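Local coordinates for terminal uridylyltransferase 1 (PDB 5HZD), which adds uridines to the 3' ends of guide RNAs, ribosomal RNAs and some mRNAs during mitochondrial RNA editing in Trypanosoma brucei, at residues K67-V72 / K393-M398; P258-A261 / R266-V269; L419-P422 / R428-G431. All blocks are in the same frame, centred on the assembly; numbering follows the deposited sequence.

Contact 1 of 3, residues K67-V72 / K393-M398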
ATOM      1  N   LYS A  67      22.100 -11.016  -2.409  1.00 14.68           N
ATOM      2  CA  LYS A  67      22.154 -10.503  -3.772  1.00 15.20           C
ATOM      3  C   LYS A  67      20.794 -10.642  -4.447  1.00 16.22           C
ATOM      4  O   LYS A  67      20.338  -9.735  -5.156  1.00 14.51           O
ATOM      5  CB  LYS A  67      23.240 -11.240  -4.553  1.00 15.68           C
ATOM      6  CG  LYS A  67      23.377 -10.835  -6.013  1.00 18.14           C
ATOM      7  CD  LYS A  67      24.678 -11.381  -6.636  1.00 18.18           C
ATOM      8  CE  LYS A  67      24.683 -11.074  -8.150  1.00 23.04           C
ATOM      9  NZ  LYS A  67      25.893 -11.633  -8.855  1.00 28.33           N
ATOM     10  N   LYS A  68      20.147 -11.786  -4.250  1.00 14.52           N
ATOM     11  CA  LYS A  68      18.797 -11.989  -4.799  1.00 15.13           C
ATOM     12  C   LYS A  68      17.772 -11.033  -4.236  1.00 16.80           C
ATOM     13  O   LYS A  68      16.904 -10.539  -4.969  1.00 17.74           O
ATOM     14  CB  LYS A  68      18.340 -13.436  -4.565  1.00 15.50           C
ATOM     15  CG  LYS A  68      19.114 -14.460  -5.352  1.00 23.35           C
ATOM     16  CD  LYS A  68      18.617 -15.861  -4.978  1.00 28.27           C
ATOM     17  CE  LYS A  68      19.678 -16.906  -5.238  1.00 40.11           C
ATOM     18  NZ  LYS A  68      20.274 -16.736  -6.581  1.00 46.12           N
ATOM     19  N   ILE A  69      17.865 -10.763  -2.931  1.00 13.42           N
ATOM     20  CA  ILE A  69      17.001  -9.794  -2.259  1.00 14.82           C
ATOM     21  C   ILE A  69      17.124  -8.417  -2.894  1.00 12.90           C
ATOM     22  O   ILE A  69      16.110  -7.779  -3.213  1.00 14.36           O
ATOM     23  CB  ILE A  69      17.351  -9.724  -0.754  1.00 14.97           C
ATOM     24  CG1 ILE A  69      16.908 -11.019  -0.077  1.00 15.28           C
ATOM     25  CG2 ILE A  69      16.652  -8.539  -0.086  1.00 16.03           C
ATOM     26  CD1 ILE A  69      17.580 -11.295   1.279  1.00 18.16           C
ATOM     27  N   PHE A  70      18.358  -7.973  -3.140  1.00 13.45           N
ATOM     28  CA  PHE A  70      18.529  -6.667  -3.762  1.00 13.55           C
ATOM     29  C   PHE A  70      18.055  -6.661  -5.215  1.00 14.60           C
ATOM     30  O   PHE A  70      17.581  -5.626  -5.700  1.00 16.81           O
ATOM     31  CB  PHE A  70      19.980  -6.154  -3.646  1.00 16.97           C
ATOM     32  CG  PHE A  70      20.208  -5.305  -2.429  1.00 15.07           C
ATOM     33  CD1 PHE A  70      20.591  -5.891  -1.233  1.00 14.88           C
ATOM     34  CD2 PHE A  70      19.988  -3.937  -2.475  1.00 17.25           C
ATOM     35  CE1 PHE A  70      20.774  -5.122  -0.091  1.00 15.10           C
ATOM     36  CE2 PHE A  70      20.159  -3.156  -1.339  1.00 15.54           C
ATOM     37  CZ  PHE A  70      20.565  -3.742  -0.157  1.00 14.95           C
ATOM     38  N   HIS A  71      18.127  -7.797  -5.903  1.00 13.71           N
ATOM     39  CA  HIS A  71      17.647  -7.853  -7.286  1.00 18.15           C
ATOM     40  C   HIS A  71      16.127  -7.707  -7.329  1.00 16.85           C
ATOM     41  O   HIS A  71      15.594  -6.954  -8.151  1.00 18.48           O
ATOM     42  CB  HIS A  71      18.088  -9.156  -7.980  1.00 19.27           C
ATOM     43  CG  HIS A  71      17.673  -9.229  -9.418  1.00 22.85           C
ATOM     44  ND1 HIS A  71      18.474  -8.774 -10.440  1.00 31.69           N
ATOM     45  CD2 HIS A  71      16.531  -9.667  -9.996  1.00 23.54           C
ATOM     46  CE1 HIS A  71      17.849  -8.944 -11.593  1.00 31.15           C
ATOM     47  NE2 HIS A  71      16.666  -9.477 -11.350  1.00 25.34           N
ATOM     48  N   VAL A  72      15.431  -8.426  -6.456  1.00 13.71           N
ATOM     49  CA  VAL A  72      13.977  -8.296  -6.347  1.00 15.87           C
ATOM     50  C   VAL A  72      13.607  -6.853  -6.008  1.00 19.81           C
ATOM     51  O   VAL A  72      12.697  -6.271  -6.619  1.00 18.84           O
ATOM     52  CB  VAL A  72      13.390  -9.244  -5.288  1.00 18.36           C
ATOM     53  CG1 VAL A  72      11.906  -8.944  -5.087  1.00 21.61           C
ATOM     54  CG2 VAL A  72      13.579 -10.686  -5.721  1.00 22.08           C
ATOM     55  N   LYS A 393      25.659  -9.248   1.960  1.00 15.20           N
ATOM     56  CA  LYS A 393      25.918 -10.048   3.141  1.00 15.21           C
ATOM     57  C   LYS A 393      24.945  -9.682   4.278  1.00 16.49           C
ATOM     58  O   LYS A 393      24.392 -10.562   4.947  1.00 17.46           O
ATOM     59  CB  LYS A 393      27.372  -9.870   3.581  1.00 17.23           C
ATOM     60  CG  LYS A 393      27.664 -10.539   4.896  1.00 21.64           C
ATOM     61  CD  LYS A 393      29.139 -10.509   5.264  1.00 27.14           C
ATOM     62  CE  LYS A 393      29.332 -11.054   6.673  1.00 35.62           C
ATOM     63  NZ  LYS A 393      30.753 -11.433   6.890  1.00 43.85           N
ATOM     64  N   ALA A 394      24.754  -8.383   4.502  1.00 14.54           N
ATOM     65  CA  ALA A 394      23.886  -7.902   5.569  1.00 14.74           C
ATOM     66  C   ALA A 394      22.441  -8.274   5.294  1.00 14.84           C
ATOM     67  O   ALA A 394      21.733  -8.732   6.186  1.00 14.76           O
ATOM     68  CB  ALA A 394      23.992  -6.369   5.707  1.00 15.93           C
ATOM     69  N   ALA A 395      21.982  -8.056   4.059  1.00 14.07           N
ATOM     70  CA  ALA A 395      20.592  -8.382   3.708  1.00 15.48           C
ATOM     71  C   ALA A 395      20.291  -9.867   3.936  1.00 13.17           C
ATOM     72  O   ALA A 395      19.227 -10.234   4.489  1.00 13.86           O
ATOM     73  CB  ALA A 395      20.286  -7.992   2.262  1.00 14.16           C
ATOM     74  N   GLY A 396      21.188 -10.732   3.487  1.00 13.57           N
ATOM     75  CA  GLY A 396      20.995 -12.148   3.723  1.00 13.71           C
ATOM     76  C   GLY A 396      20.976 -12.478   5.206  1.00 13.62           C
ATOM     77  O   GLY A 396      20.106 -13.227   5.678  1.00 13.70           O
ATOM     78  N   ASP A 397      21.921 -11.927   5.957  1.00 14.85           N
ATOM     79  CA  ASP A 397      21.978 -12.168   7.403  1.00 16.01           C
ATOM     80  C   ASP A 397      20.674 -11.719   8.076  1.00 15.93           C
ATOM     81  O   ASP A 397      20.143 -12.385   8.984  1.00 14.91           O
ATOM     82  CB  ASP A 397      23.068 -11.313   8.043  1.00 16.35           C
ATOM     83  CG  ASP A 397      24.461 -11.839   7.822  1.00 29.29           C
ATOM     84  OD1 ASP A 397      24.633 -13.011   7.412  1.00 32.73           O
ATOM     85  OD2 ASP A 397      25.403 -11.049   8.089  1.00 34.27           O
ATOM     86  N   MET A 398      20.187 -10.554   7.672  1.00 13.11           N
ATOM     87  CA  MET A 398      18.993  -9.992   8.291  1.00 12.74           C
ATOM     88  C   MET A 398      17.742 -10.790   7.987  1.00 13.12           C
ATOM     89  O   MET A 398      16.892 -10.986   8.856  1.00 13.23           O
ATOM     90  CB  MET A 398      18.829  -8.547   7.851  1.00 15.50           C
ATOM     91  CG  MET A 398      19.939  -7.706   8.445  1.00 16.92           C
ATOM     92  SD  MET A 398      20.088  -6.081   7.653  1.00 18.26           S
ATOM     93  CE  MET A 398      18.634  -5.232   8.289  1.00 14.07           C
TER
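Ile69 and Phe70, neighbours on one helix, both pack against Ala395 of another, and the junction is almost wholly apolar. The aromatic part comes from one corner of the Phe70 ring: CE1 lies 3.7 Å from Ala395 CB, and CD1 of the same ring is 4.1 Å from that methyl. The methyl meets this corner obliquely. The bond from CA to CB of Phe70 does not aim at the partner helix; it is the ring, projecting beyond CB, that closes the distance.

The aliphatic part belongs to Ile69, whose two branches divide the work. CG1 stands anti to the carbonyl carbon (chi1 -70°), and the extended chi2 of 161° sends CD1 over the partner backbone, 3.8 Å from Ala395 O and 4.3 Å from Gly396 N. Branch CG2 is a looser neighbour, 4.4 Å from Ala395 CB.

Small residues let the backbones come close. With a single methyl at Ala395 and no side chain at Gly396, the local helix axes pass 8.7 Å apart, and CA of Ile69 is 7.1 Å from CA of Ala395. The segments run nearly perpendicular, at 97°, which confines the contact to one compact crossing where every touching residue is buried.

Helix 59-76 thus lies across helix 385-409, with helix 310-324 packed against both Ile69 and Phe70 through Pro312, and against Ile69 through Val316 as well; that third helix carries the UTP-binding residues Lys318 and Lys322.

Contact 2 of 3, residues P258-A261 / R266-V269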
ATOM      1  N   PRO A 258     -17.450  25.873 -19.103  1.00 27.45           N
ATOM      2  CA  PRO A 258     -17.752  26.921 -20.088  1.00 26.85           C
ATOM      3  C   PRO A 258     -19.092  27.595 -19.824  1.00 28.23           C
ATOM      4  O   PRO A 258     -20.029  26.947 -19.385  1.00 30.97           O
ATOM      5  CB  PRO A 258     -17.811  26.150 -21.413  1.00 32.17           C
ATOM      6  CG  PRO A 258     -17.112  24.832 -21.140  1.00 31.19           C
ATOM      7  CD  PRO A 258     -17.400  24.529 -19.706  1.00 29.27           C
ATOM      8  N   ALA A 259     -19.167  28.893 -20.074  1.00 24.13           N
ATOM      9  CA  ALA A 259     -20.415  29.628 -19.985  1.00 27.23           C
ATOM     10  C   ALA A 259     -20.623  30.267 -21.336  1.00 30.51           C
ATOM     11  O   ALA A 259     -20.200  31.402 -21.575  1.00 35.26           O
ATOM     12  CB  ALA A 259     -20.352  30.702 -18.906  1.00 29.67           C
ATOM     13  N   LEU A 260     -21.267  29.536 -22.232  1.00 27.85           N
ATOM     14  CA  LEU A 260     -21.397  30.015 -23.584  1.00 25.88           C
ATOM     15  C   LEU A 260     -22.607  30.931 -23.645  1.00 33.21           C
ATOM     16  O   LEU A 260     -23.478  30.899 -22.770  1.00 36.55           O
ATOM     17  CB  LEU A 260     -21.503  28.837 -24.554  1.00 23.14           C
ATOM     18  CG  LEU A 260     -20.334  27.849 -24.406  1.00 22.65           C
ATOM     19  CD1 LEU A 260     -20.462  26.761 -25.455  1.00 25.86           C
ATOM     20  CD2 LEU A 260     -18.962  28.508 -24.466  1.00 21.98           C
ATOM     21  N   ALA A 261     -22.638  31.764 -24.669  1.00 23.27           N
ATOM     22  CA  ALA A 261     -23.701  32.764 -24.819  1.00 24.84           C
ATOM     23  C   ALA A 261     -25.007  32.152 -25.349  1.00 28.77           C
ATOM     24  O   ALA A 261     -26.078  32.443 -24.807  1.00 30.02           O
ATOM     25  CB  ALA A 261     -23.228  33.891 -25.711  1.00 25.69           C
ATOM     26  N   ARG A 266     -24.263  23.421 -25.194  1.00 20.90           N
ATOM     27  CA  ARG A 266     -23.578  22.692 -24.134  1.00 20.20           C
ATOM     28  C   ARG A 266     -22.397  21.948 -24.731  1.00 21.43           C
ATOM     29  O   ARG A 266     -22.381  21.698 -25.945  1.00 21.00           O
ATOM     30  CB  ARG A 266     -24.512  21.651 -23.502  1.00 22.65           C
ATOM     31  CG  ARG A 266     -25.768  22.250 -22.912  1.00 28.89           C
ATOM     32  CD  ARG A 266     -25.494  22.898 -21.558  1.00 32.24           C
ATOM     33  NE  ARG A 266     -26.739  23.470 -21.043  1.00 35.62           N
ATOM     34  CZ  ARG A 266     -27.107  24.735 -21.213  1.00 33.55           C
ATOM     35  NH1 ARG A 266     -26.313  25.589 -21.862  1.00 30.75           N
ATOM     36  NH2 ARG A 266     -28.267  25.153 -20.727  1.00 28.83           N
ATOM     37  N   THR A 267     -21.449  21.599 -23.881  1.00 20.52           N
ATOM     38  CA  THR A 267     -20.260  20.844 -24.284  1.00 18.98           C
ATOM     39  C   THR A 267     -20.088  19.560 -23.506  1.00 19.97           C
ATOM     40  O   THR A 267     -20.546  19.434 -22.363  1.00 22.35           O
ATOM     41  CB  THR A 267     -18.950  21.650 -24.090  1.00 27.34           C
ATOM     42  OG1 THR A 267     -18.763  21.963 -22.699  1.00 25.39           O
ATOM     43  CG2 THR A 267     -18.965  22.929 -24.883  1.00 30.70           C
ATOM     44  N   LYS A 268     -19.424  18.590 -24.128  1.00 18.27           N
ATOM     45  CA  LYS A 268     -18.886  17.440 -23.408  1.00 17.84           C
ATOM     46  C   LYS A 268     -17.419  17.378 -23.793  1.00 18.47           C
ATOM     47  O   LYS A 268     -17.057  17.836 -24.887  1.00 22.87           O
ATOM     48  CB  LYS A 268     -19.572  16.165 -23.867  1.00 23.44           C
ATOM     49  CG  LYS A 268     -21.065  16.107 -23.557  1.00 30.48           C
ATOM     50  CD  LYS A 268     -21.660  14.781 -24.048  1.00 36.86           C
ATOM     51  CE  LYS A 268     -22.755  14.288 -23.109  1.00 43.80           C
ATOM     52  NZ  LYS A 268     -23.806  15.318 -22.927  1.00 45.03           N
ATOM     53  N   VAL A 269     -16.583  16.843 -22.912  1.00 17.00           N
ATOM     54  CA  VAL A 269     -15.134  16.872 -23.159  1.00 16.86           C
ATOM     55  C   VAL A 269     -14.499  15.545 -22.784  1.00 25.92           C
ATOM     56  O   VAL A 269     -14.910  14.882 -21.820  1.00 28.02           O
ATOM     57  CB  VAL A 269     -14.468  18.035 -22.388  1.00 19.24           C
ATOM     58  CG1 VAL A 269     -14.594  17.803 -20.887  1.00 21.95           C
ATOM     59  CG2 VAL A 269     -12.974  18.183 -22.761  1.00 18.56           C
TER
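A small van der Waals contact at the protein surface holds the loop after helix 247-254 beside the start of strand 267-271, the edge strand of a four-stranded antiparallel sheet. Thr267 is its centre and serves two partners with its two branches. Its hydroxyl OG1 faces the ring of Pro258, 3.7 Å from CG and 4.2 Å from CD, with the two side chains crossing obliquely. The methyl CG2 meets the tip of Leu260 instead: CD1 of the leucine lies 4.2 Å from CG2 of Thr267, and these side chains cross at about a right angle.

The threonine rotamer makes this division possible. At a chi1 of 62°, OG1 sits between the backbone N and the carbonyl carbon, while CG2 is left anti to the carbonyl carbon. Pro258 and Leu260, two residues apart in an extended chain, both point toward the strand, and Ala259 between them turns away.

Strand 267-271 pairs with strand 198-203 through backbone bonds between Lys268 and Ile202, and Asn204 OD1 receives a hydrogen bond from Arg266 N. Beyond the loop lies helix 209-223, whose Leu215 touches both Pro258 and Leu260, joining the loop to the helical layer over the sheet.

Contact 3 of 3, residues L419-P422 / R428-G431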
ATOM      1  N   LEU A 419       5.095  -1.918  17.992  1.00 12.15           N
ATOM      2  CA  LEU A 419       5.971  -0.748  17.857  1.00 12.22           C
ATOM      3  C   LEU A 419       5.506   0.373  18.768  1.00 12.57           C
ATOM      4  O   LEU A 419       6.051   1.474  18.734  1.00 14.19           O
ATOM      5  CB  LEU A 419       5.985  -0.252  16.397  1.00 11.87           C
ATOM      6  CG  LEU A 419       6.360  -1.301  15.356  1.00 12.09           C
ATOM      7  CD1 LEU A 419       6.240  -0.646  13.980  1.00 14.85           C
ATOM      8  CD2 LEU A 419       7.756  -1.754  15.659  1.00 17.25           C
ATOM      9  N   ASN A 420       4.532   0.125  19.647  1.00 12.80           N
ATOM     10  CA  ASN A 420       4.003   1.224  20.441  1.00 13.28           C
ATOM     11  C   ASN A 420       4.838   1.551  21.657  1.00 13.98           C
ATOM     12  O   ASN A 420       4.578   2.555  22.341  1.00 18.44           O
ATOM     13  CB  ASN A 420       2.574   0.928  20.904  1.00 15.31           C
ATOM     14  CG  ASN A 420       1.584   1.037  19.790  1.00 22.08           C
ATOM     15  OD1 ASN A 420       1.434   0.128  19.007  1.00 22.78           O
ATOM     16  ND2 ASN A 420       0.927   2.187  19.683  1.00 30.96           N
ATOM     17  N   ARG A 421       5.812   0.698  21.943  1.00 15.37           N
ATOM     18  CA  ARG A 421       6.785   0.951  23.014  1.00 16.13           C
ATOM     19  C   ARG A 421       8.056   0.238  22.609  1.00 16.05           C
ATOM     20  O   ARG A 421       8.001  -0.720  21.846  1.00 16.72           O
ATOM     21  CB  ARG A 421       6.244   0.453  24.370  1.00 18.38           C
ATOM     22  CG  ARG A 421       5.944  -1.044  24.426  1.00 16.20           C
ATOM     23  CD  ARG A 421       4.945  -1.371  25.556  1.00 17.61           C
ATOM     24  NE  ARG A 421       3.765  -0.517  25.509  1.00 18.32           N
ATOM     25  CZ  ARG A 421       2.731  -0.705  24.689  1.00 19.04           C
ATOM     26  NH1 ARG A 421       2.710  -1.707  23.798  1.00 16.41           N
ATOM     27  NH2 ARG A 421       1.718   0.149  24.724  1.00 20.34           N
ATOM     28  N   PRO A 422       9.221   0.694  23.104  1.00 16.62           N
ATOM     29  CA  PRO A 422      10.502   0.130  22.661  1.00 17.46           C
ATOM     30  C   PRO A 422      10.871  -1.209  23.279  1.00 19.58           C
ATOM     31  O   PRO A 422      11.625  -1.971  22.680  1.00 22.22           O
ATOM     32  CB  PRO A 422      11.517   1.193  23.132  1.00 18.69           C
ATOM     33  CG  PRO A 422      10.850   1.885  24.281  1.00 20.18           C
ATOM     34  CD  PRO A 422       9.385   1.911  23.921  1.00 20.44           C
ATOM     35  N   ARG A 428      -0.586  -9.638  28.451  1.00 16.44           N
ATOM     36  CA  ARG A 428      -1.258  -9.143  29.646  1.00 17.89           C
ATOM     37  C   ARG A 428      -1.275  -7.607  29.665  1.00 18.37           C
ATOM     38  O   ARG A 428      -2.271  -7.012  30.065  1.00 18.29           O
ATOM     39  CB  ARG A 428      -0.640  -9.742  30.913  1.00 17.63           C
ATOM     40  CG  ARG A 428      -1.325  -9.241  32.181  1.00 28.85           C
ATOM     41  CD  ARG A 428      -0.715  -9.891  33.407  1.00 41.69           C
ATOM     42  NE  ARG A 428      -0.984 -11.329  33.452  1.00 47.94           N
ATOM     43  CZ  ARG A 428      -2.017 -11.879  34.087  1.00 45.76           C
ATOM     44  NH1 ARG A 428      -2.887 -11.111  34.731  1.00 42.57           N
ATOM     45  NH2 ARG A 428      -2.183 -13.196  34.072  1.00 48.54           N
ATOM     46  N   MET A 429      -0.225  -6.963  29.140  1.00 18.66           N
ATOM     47  CA  MET A 429      -0.208  -5.489  29.125  1.00 17.32           C
ATOM     48  C   MET A 429      -1.379  -4.933  28.332  1.00 16.90           C
ATOM     49  O   MET A 429      -1.959  -3.919  28.709  1.00 17.67           O
ATOM     50  CB  MET A 429       1.134  -4.938  28.587  1.00 18.59           C
ATOM     51  CG  MET A 429       2.298  -5.134  29.564  1.00 22.63           C
ATOM     52  SD  MET A 429       3.838  -4.753  28.722  1.00 26.57           S
ATOM     53  CE  MET A 429       3.262  -3.173  28.113  1.00 22.19           C
ATOM     54  N   LEU A 430      -1.772  -5.610  27.240  1.00 15.91           N
ATOM     55  CA  LEU A 430      -2.863  -5.116  26.394  1.00 15.70           C
ATOM     56  C   LEU A 430      -4.231  -5.704  26.737  1.00 16.10           C
ATOM     57  O   LEU A 430      -5.232  -5.334  26.122  1.00 18.43           O
ATOM     58  CB  LEU A 430      -2.553  -5.429  24.924  1.00 15.02           C
ATOM     59  CG  LEU A 430      -1.201  -4.924  24.400  1.00 16.11           C
ATOM     60  CD1 LEU A 430      -1.115  -5.080  22.868  1.00 15.44           C
ATOM     61  CD2 LEU A 430      -0.975  -3.466  24.754  1.00 15.35           C
ATOM     62  N   GLY A 431      -4.248  -6.642  27.676  1.00 16.56           N
ATOM     63  CA  GLY A 431      -5.459  -7.358  28.046  1.00 17.02           C
ATOM     64  C   GLY A 431      -5.741  -8.456  27.024  1.00 19.16           C
ATOM     65  O   GLY A 431      -6.886  -8.896  26.890  1.00 23.68           O
TER
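Arg421 reaches across to Met429 and Leu430 with different parts of its side chain. The methyl CE of Met429 rests against the aliphatic end, 3.6 Å from Arg421 CD, and lies 3.8 Å from NE where the guanidinium begins. Further out, Arg421 NH1 is 4.2 Å from the CD2 methyl of Leu430. Both methyls come at the guanidinium obliquely, and the Met429 and Leu430 side chains each run antiparallel to that of the arginine, sliding past it. Two bends set up the meeting: the arginine chain turns at chi3 (50°), and the methionine folds at its own chi3 (51°) to bring CE inward.

Met429 and Leu430 occupy the end of a short, weakly bonded helical turn. It closes in a Schellman motif, where Gly431 takes up a positive phi of 80° and Gly431 N bonds to Arg428 O at 3.1 Å. At the start of the turn, Thr426 OG1 is bonded to Met429 N.

The polar end of Arg421 is held from outside the two segments. NH1 hydrogen-bonds to Thr425 OG1 and forms a salt bridge with Glu466, a residue of the proposed nucleotide recognition motif. The same motif also meets the neighbouring residue of this loop: Asn420 ND2 donates to Pro468 O, while Leu419 packs on helix 336-349 through Ile341, Ile344 and Tyr345.

Overall arrangement
The contacts are spread widely over this catalytic fragment of the transferase. Contact 1 joins distant parts of the sequence, 321 residues apart at the closest ends, and contact 2 falls between its two segments along the chain; contact 3 follows, just after helix 385-409. Contacts 1 and 3 are the nearer pair, with centres 31 Å apart, and helix 336-349 has residues packing beside both. The centre of contact 2 lies 58 Å from that of contact 1 and 59 Å from that of contact 3, across the chain's centre. The four-stranded sheet is thus an insertion between strands 174-177 and 285-288 of the five-stranded palm sheet, set far from the helical part that early and late sequence build together.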